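Local coordinates for CNPV058 bcl-2 like protein (Canarypox virus, PDB 5WOS) that inhibits apoptosis of the infected host cell as a viral Bcl-2 homolog that binds proapoptotic BAK1, BAX and BH3-containing proteins such as BIM, BID and PUMA, at residues Y26-E29 with Y30-K34; E75-I78 with P79-V82; K89-W92 with G93-I96. All blocks are in the same frame, centred on the assembly; numbering follows the deposited sequence.

Interaction 1 of 3, residues Y26-E29 with Y30-K34; sequences YFIE and YCTGK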
loop_
_atom_site.group_PDB
_atom_site.type_symbol
_atom_site.label_atom_id
_atom_site.label_comp_id
_atom_site.label_asym_id
_atom_site.label_seq_id
_atom_site.Cartn_x
_atom_site.Cartn_y
_atom_site.Cartn_z
ATOM N N TYR A 26 -1.964 -1.940 9.338
ATOM C CA TYR A 26 -1.169 -2.979 8.695
ATOM C C TYR A 26 0.317 -2.646 8.760
ATOM O O TYR A 26 1.145 -3.525 9.028
ATOM C CB TYR A 26 -1.610 -3.183 7.248
ATOM C CG TYR A 26 -0.812 -4.264 6.552
ATOM C CD1 TYR A 26 0.072 -3.954 5.530
ATOM C CD2 TYR A 26 -0.924 -5.589 6.942
ATOM C CE1 TYR A 26 0.810 -4.937 4.907
ATOM C CE2 TYR A 26 -0.197 -6.576 6.323
ATOM C CZ TYR A 26 0.672 -6.245 5.308
ATOM O OH TYR A 26 1.405 -7.233 4.689
ATOM N N PHE A 27 0.679 -1.387 8.517
ATOM C CA PHE A 27 2.075 -0.991 8.657
ATOM C C PHE A 27 2.561 -1.254 10.075
ATOM O O PHE A 27 3.620 -1.858 10.282
ATOM C CB PHE A 27 2.251 0.485 8.287
ATOM C CG PHE A 27 2.140 0.770 6.811
ATOM C CD1 PHE A 27 1.702 -0.199 5.920
ATOM C CD2 PHE A 27 2.486 2.014 6.313
ATOM C CE1 PHE A 27 1.605 0.075 4.567
ATOM C CE2 PHE A 27 2.393 2.289 4.966
ATOM C CZ PHE A 27 1.952 1.319 4.093
ATOM N N ILE A 28 1.783 -0.820 11.070
ATOM C CA ILE A 28 2.118 -1.103 12.465
ATOM C C ILE A 28 2.318 -2.600 12.666
ATOM O O ILE A 28 3.353 -3.047 13.176
ATOM C CB ILE A 28 1.022 -0.552 13.396
ATOM C CG1 ILE A 28 1.036 0.978 13.377
ATOM C CG2 ILE A 28 1.214 -1.061 14.822
ATOM C CD1 ILE A 28 -0.180 1.603 14.008
ATOM N N GLU A 29 1.326 -3.400 12.268
ATOM C CA GLU A 29 1.425 -4.839 12.478
ATOM C C GLU A 29 2.619 -5.426 11.736
ATOM O O GLU A 29 3.302 -6.316 12.255
ATOM C CB GLU A 29 0.132 -5.531 12.045
ATOM C CG GLU A 29 0.166 -7.050 12.251
ATOM C CD GLU A 29 -1.213 -7.693 12.252
ATOM O OE1 GLU A 29 -2.221 -6.956 12.299
ATOM O OE2 GLU A 29 -1.289 -8.939 12.213
ATOM N N TYR A 30 2.896 -4.935 10.527
ATOM C CA TYR A 30 3.988 -5.507 9.751
ATOM C C TYR A 30 5.348 -5.110 10.307
ATOM O O TYR A 30 6.314 -5.870 10.180
ATOM C CB TYR A 30 3.887 -5.085 8.288
ATOM C CG TYR A 30 4.993 -5.681 7.450
ATOM C CD1 TYR A 30 5.031 -7.043 7.194
ATOM C CD2 TYR A 30 6.005 -4.888 6.931
ATOM C CE1 TYR A 30 6.040 -7.600 6.441
ATOM C CE2 TYR A 30 7.020 -5.437 6.175
ATOM C CZ TYR A 30 7.032 -6.796 5.934
ATOM O OH TYR A 30 8.039 -7.357 5.177
ATOM N N CYS A 31 5.447 -3.930 10.917
ATOM C CA CYS A 31 6.724 -3.468 11.444
ATOM C C CYS A 31 7.023 -4.057 12.817
ATOM O O CYS A 31 8.157 -4.474 13.081
ATOM C CB CYS A 31 6.733 -1.945 11.513
ATOM S SG CYS A 31 6.959 -1.146 9.912
ATOM N N THR A 32 6.026 -4.097 13.702
ATOM C CA THR A 32 6.227 -4.584 15.062
ATOM C C THR A 32 5.946 -6.071 15.215
ATOM O O THR A 32 6.413 -6.678 16.184
ATOM C CB THR A 32 5.330 -3.822 16.045
ATOM O OG1 THR A 32 3.957 -4.154 15.800
ATOM C CG2 THR A 32 5.523 -2.320 15.900
ATOM N N GLY A 33 5.196 -6.670 14.294
ATOM C CA GLY A 33 4.774 -8.042 14.478
ATOM C C GLY A 33 3.726 -8.229 15.550
ATOM O O GLY A 33 3.535 -9.351 16.026
ATOM N N LYS A 34 3.048 -7.156 15.950
ATOM C CA LYS A 34 2.005 -7.212 16.963
ATOM C C LYS A 34 0.630 -7.156 16.314
ATOM O O LYS A 34 0.399 -6.381 15.381
ATOM C CB LYS A 34 2.157 -6.062 17.964
ATOM C CG LYS A 34 3.191 -6.288 19.072
ATOM C CD LYS A 34 3.099 -7.678 19.709
ATOM C CE LYS A 34 1.683 -8.040 20.184
ATOM N NZ LYS A 34 1.442 -9.510 20.143
#

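Interaction 2 of 3, residues E75-I78 with P79-V82; sequences ENEI and PEIV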
loop_
_atom_site.group_PDB
_atom_site.type_symbol
_atom_site.label_atom_id
_atom_site.label_comp_id
_atom_site.label_asym_id
_atom_site.label_seq_id
_atom_site.Cartn_x
_atom_site.Cartn_y
_atom_site.Cartn_z
ATOM N N GLU A 75 11.679 8.336 -0.236
ATOM C CA GLU A 75 10.503 8.887 0.437
ATOM C C GLU A 75 9.781 9.890 -0.452
ATOM O O GLU A 75 8.550 9.862 -0.554
ATOM C CB GLU A 75 10.870 9.553 1.764
ATOM C CG GLU A 75 9.618 9.992 2.557
ATOM C CD GLU A 75 9.666 11.444 3.000
ATOM O OE1 GLU A 75 10.477 11.776 3.891
ATOM O OE2 GLU A 75 8.891 12.255 2.451
ATOM N N ASN A 76 10.524 10.791 -1.094
ATOM C CA ASN A 76 9.920 11.807 -1.945
ATOM C C ASN A 76 9.571 11.283 -3.331
ATOM O O ASN A 76 9.131 12.067 -4.177
ATOM C CB ASN A 76 10.856 13.011 -2.062
ATOM C CG ASN A 76 11.296 13.533 -0.710
ATOM O OD1 ASN A 76 10.556 14.247 -0.037
ATOM N ND2 ASN A 76 12.509 13.175 -0.304
ATOM N N GLU A 77 9.756 9.986 -3.580
ATOM C CA GLU A 77 9.354 9.358 -4.832
ATOM C C GLU A 77 8.128 8.467 -4.685
ATOM O O GLU A 77 7.681 7.884 -5.678
ATOM C CB GLU A 77 10.520 8.538 -5.407
ATOM C CG GLU A 77 11.709 9.378 -5.874
ATOM C CD GLU A 77 11.316 10.445 -6.882
ATOM O OE1 GLU A 77 10.483 10.150 -7.763
ATOM O OE2 GLU A 77 11.831 11.580 -6.786
ATOM N N ILE A 78 7.564 8.351 -3.482
ATOM C CA ILE A 78 6.376 7.516 -3.301
ATOM C C ILE A 78 5.200 8.024 -4.126
ATOM O O ILE A 78 4.574 7.219 -4.835
ATOM C CB ILE A 78 6.037 7.398 -1.805
ATOM C CG1 ILE A 78 7.081 6.539 -1.084
ATOM C CG2 ILE A 78 4.625 6.836 -1.605
ATOM C CD1 ILE A 78 7.036 5.054 -1.422
ATOM N N PRO A 79 4.839 9.310 -4.087
ATOM C CA PRO A 79 3.691 9.755 -4.895
ATOM C C PRO A 79 3.854 9.462 -6.375
ATOM O O PRO A 79 2.855 9.210 -7.059
ATOM C CB PRO A 79 3.627 11.265 -4.619
ATOM C CG PRO A 79 4.354 11.460 -3.330
ATOM C CD PRO A 79 5.428 10.414 -3.307
ATOM N N GLU A 80 5.087 9.476 -6.889
ATOM C CA GLU A 80 5.303 9.217 -8.309
ATOM C C GLU A 80 5.118 7.742 -8.634
ATOM O O GLU A 80 4.545 7.397 -9.676
ATOM C CB GLU A 80 6.701 9.677 -8.723
ATOM C CG GLU A 80 6.871 11.183 -8.797
ATOM C CD GLU A 80 7.113 11.831 -7.447
ATOM O OE1 GLU A 80 7.037 11.122 -6.422
ATOM O OE2 GLU A 80 7.383 13.050 -7.412
ATOM N N ILE A 81 5.604 6.857 -7.762
ATOM C CA ILE A 81 5.408 5.425 -7.969
ATOM C C ILE A 81 3.921 5.100 -7.980
ATOM O O ILE A 81 3.424 4.402 -8.872
ATOM C CB ILE A 81 6.152 4.617 -6.891
ATOM C CG1 ILE A 81 7.651 4.930 -6.932
ATOM C CG2 ILE A 81 5.927 3.122 -7.096
ATOM C CD1 ILE A 81 8.411 4.438 -5.722
ATOM N N VAL A 82 3.186 5.609 -6.991
ATOM C CA VAL A 82 1.747 5.375 -6.939
ATOM C C VAL A 82 1.080 5.932 -8.189
ATOM O O VAL A 82 0.237 5.276 -8.809
ATOM C CB VAL A 82 1.146 5.986 -5.660
ATOM C CG1 VAL A 82 -0.362 5.759 -5.609
ATOM C CG2 VAL A 82 1.815 5.397 -4.423
#

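Interaction 3 of 3, residues K89-W92 with G93-I96; sequences KITW and GRVI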
loop_
_atom_site.group_PDB
_atom_site.type_symbol
_atom_site.label_atom_id
_atom_site.label_comp_id
_atom_site.label_asym_id
_atom_site.label_seq_id
_atom_site.Cartn_x
_atom_site.Cartn_y
_atom_site.Cartn_z
ATOM N N LYS A 89 -5.030 2.862 -15.325
ATOM C CA LYS A 89 -6.193 2.137 -14.833
ATOM C C LYS A 89 -6.013 1.856 -13.349
ATOM O O LYS A 89 -4.894 1.648 -12.875
ATOM C CB LYS A 89 -6.404 0.824 -15.597
ATOM C CG LYS A 89 -7.629 0.056 -15.149
ATOM C CD LYS A 89 -7.960 -1.090 -16.088
ATOM C CE LYS A 89 -9.341 -1.663 -15.781
ATOM N NZ LYS A 89 -9.745 -2.737 -16.729
ATOM N N ILE A 90 -7.129 1.852 -12.622
ATOM C CA ILE A 90 -7.148 1.541 -11.198
ATOM C C ILE A 90 -7.780 0.170 -11.015
ATOM O O ILE A 90 -8.896 -0.076 -11.489
ATOM C CB ILE A 90 -7.923 2.601 -10.395
ATOM C CG1 ILE A 90 -7.347 3.992 -10.650
ATOM C CG2 ILE A 90 -7.871 2.277 -8.910
ATOM C CD1 ILE A 90 -8.229 5.124 -10.138
ATOM N N THR A 91 -7.071 -0.721 -10.325
ATOM C CA THR A 91 -7.619 -2.013 -9.941
ATOM C C THR A 91 -7.207 -2.313 -8.509
ATOM O O THR A 91 -6.213 -1.787 -8.003
ATOM C CB THR A 91 -7.147 -3.149 -10.861
ATOM O OG1 THR A 91 -5.728 -3.302 -10.740
ATOM C CG2 THR A 91 -7.514 -2.859 -12.312
ATOM N N TRP A 92 -7.993 -3.168 -7.851
ATOM C CA TRP A 92 -7.676 -3.534 -6.477
ATOM C C TRP A 92 -6.340 -4.252 -6.392
ATOM O O TRP A 92 -5.618 -4.102 -5.398
ATOM C CB TRP A 92 -8.794 -4.394 -5.889
ATOM C CG TRP A 92 -9.945 -3.582 -5.363
ATOM C CD1 TRP A 92 -11.228 -3.552 -5.843
ATOM C CD2 TRP A 92 -9.911 -2.669 -4.260
ATOM N NE1 TRP A 92 -11.990 -2.682 -5.100
ATOM C CE2 TRP A 92 -11.205 -2.127 -4.122
ATOM C CE3 TRP A 92 -8.911 -2.261 -3.371
ATOM C CZ2 TRP A 92 -11.524 -1.200 -3.137
ATOM C CZ3 TRP A 92 -9.231 -1.336 -2.388
ATOM C CH2 TRP A 92 -10.526 -0.817 -2.281
ATOM N N GLY A 93 -5.982 -5.017 -7.423
ATOM C CA GLY A 93 -4.683 -5.669 -7.424
ATOM C C GLY A 93 -3.542 -4.674 -7.347
ATOM O O GLY A 93 -2.591 -4.859 -6.583
ATOM N N ARG A 94 -3.628 -3.595 -8.125
ATOM C CA ARG A 94 -2.597 -2.565 -8.069
ATOM C C ARG A 94 -2.638 -1.813 -6.744
ATOM O O ARG A 94 -1.588 -1.520 -6.159
ATOM C CB ARG A 94 -2.760 -1.608 -9.250
ATOM C CG ARG A 94 -2.453 -2.264 -10.583
ATOM C CD ARG A 94 -2.780 -1.373 -11.767
ATOM N NE ARG A 94 -2.459 -2.033 -13.029
ATOM C CZ ARG A 94 -2.449 -1.432 -14.214
ATOM N NH1 ARG A 94 -2.740 -0.142 -14.314
ATOM N NH2 ARG A 94 -2.139 -2.122 -15.301
ATOM N N VAL A 95 -3.838 -1.500 -6.251
ATOM C CA VAL A 95 -3.964 -0.792 -4.978
ATOM C C VAL A 95 -3.340 -1.607 -3.851
ATOM O O VAL A 95 -2.655 -1.059 -2.977
ATOM C CB VAL A 95 -5.444 -0.470 -4.691
ATOM C CG1 VAL A 95 -5.618 0.080 -3.287
ATOM C CG2 VAL A 95 -5.972 0.531 -5.710
ATOM N N ILE A 96 -3.566 -2.923 -3.847
ATOM C CA ILE A 96 -3.008 -3.766 -2.794
ATOM C C ILE A 96 -1.492 -3.852 -2.926
ATOM O O ILE A 96 -0.763 -3.791 -1.927
ATOM C CB ILE A 96 -3.662 -5.159 -2.827
ATOM C CG1 ILE A 96 -5.152 -5.065 -2.470
ATOM C CG2 ILE A 96 -2.939 -6.119 -1.893
ATOM C CD1 ILE A 96 -5.436 -4.667 -1.036
#

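Interaction 1 of 3, residues Y26-E29 with Y30-K34
Ile28 and Thr32 meet at the C-terminal end of helix 14-32 in this all-helical Bcl-2 fold, where an ST turn leads the chain out of the helix. Ile28 O is gripped twice by one residue. Thr32 N reaches it at 2.9 Å in an almost straight bond (171°), and the hydroxyl Thr32 OG1, also 2.9 Å from Ile28 O, arrives from above the carbonyl plane. The hydroxyl is put there by its first torsion (chi1 68°), which sets OG1 between the backbone N and the carbonyl carbon. The same oxygen then accepts from Lys34 N, with 3.1 Å between Lys34 N and Thr32 OG1, and so holds the chain just past Gly33, where it leaves helical geometry with a positive phi.

One residue further along, Glu29 O takes Gly33 N at 2.8 Å, and the methylene Glu29 CG lies 3.2 Å from Lys34 O. Further out, Tyr26 OH is tied to Asp54 of helix 43-69, while Phe27 packs on Ala103 and Ile125 of two other helices. The extended chain of Glu29, CG anti to the backbone N, carries the carboxylate outward, where OE1 is hydrogen-bonded to Tyr46 OH and to Arg36 N.

Interaction 2 of 3, residues E75-I78 with P79-V82
Bends at chi2 in Glu77 (-55°) and Glu80 (81°) bring the two carboxylates near each other at the start of helix 78-86, the shortest helix of this Bcl-2 fold. They lie close as like charges, Glu77 OE1 3.8 Å from Glu80 OE1, with no bond between them and their planes turned 34° apart. An acidic side chain of the bound peptide also comes near Glu77 OE1, so this cluster of negative charge would probably raise the proton affinity of at least one carboxylate.

Pro79 suits the first turn because a proline, which has no N-H, needs no backbone acceptor there. Its CD sits against Ile78 CB at 3.4 Å, the two side chains crossing at about a right angle. The helical pattern starts with Ile81 N to Glu77 O, 3.1 Å, while Glu80 N gives that same oxygen only a weak bond.

Ile78 buries itself on Ile124 and Ile125 of helix 121-138, and Ile81 turns an apolar side chain to the peptide, which places the turn beside the binding groove. On the buried side Ile78 CG2 rests 4.2 Å from Val82 CG2, and in the backbone Val82 N points almost straight at Ile78 O, 3.0 Å away.

Interaction 3 of 3, residues K89-W92 with G93-I96
Lys89, Ile90 and Thr91 run extended up to the start of helix 92-112, whose first turn, from Trp92 on, coils back so that its amides meet the carbonyls behind them. Val95 N bonds Thr91 O at 3.0 Å, lying in the carbonyl plane, and Ile96 N follows on Trp92 O at 2.8 Å. Thr91 is the N-cap. Its chi1 of 64° turns OG1 toward the helix start, where it accepts a long, weak capping bond from Arg94 N, with 3.4 Å between Arg94 N and Thr91 OG1.

Arg94 doubles back along the extended segment. With CG set beside its own backbone N and the chain straight from there to NE, its methylenes pass Thr91 OG1, with CG at 3.4 Å, and NH1 comes to Lys89 O at 3.1 Å in a weak, bent bond. The same NH1 forms a salt bridge with Asp88, while NE makes one with an acidic side chain of the bound peptide. The contacts on NH1 thus probably help to aim the guanidinium at its ligand.

On another side of the turn, Trp92 and Val95 lie side by side, pointing the same way, and Val95 CG1 approaches Trp92 CZ3 at 4.0 Å. Val95 CG2 meets Ile90 CG2 at 4.1 Å, which joins the loop to the helix through apolar branches. The indole is fixed further by a hydrogen bond from NE1 to Gln140 and by the ring of Trp136, inclined at about 55°. The run Trp92-Gly93-Arg94 corresponds to the Trp-Gly-Arg core of the BH1 motif, and an arginine at this place that pairs with an acidic residue of the ligand is a hallmark of the BH3-binding groove of prosurvival Bcl-2 proteins.

How the interactions relate
From the N terminus the three contacts come in series, and none nests within or crosses another; each joins two adjoining segments and so closes only a local turn. Interaction 1 ends helix 14-32, whereas interactions 2 and 3 begin helices 78-86 and 92-112, which follow each other in the chain. The centres of interactions 2 and 3 are about 16 Å apart, and both reach the bound peptide, consistent with both lining the peptide-binding groove. Interaction 1 lies on the opposite side of the chain's centre from interaction 3, their centres about 22 Å apart. Helix 121-138 links all three, since side chains from each contact pack against it.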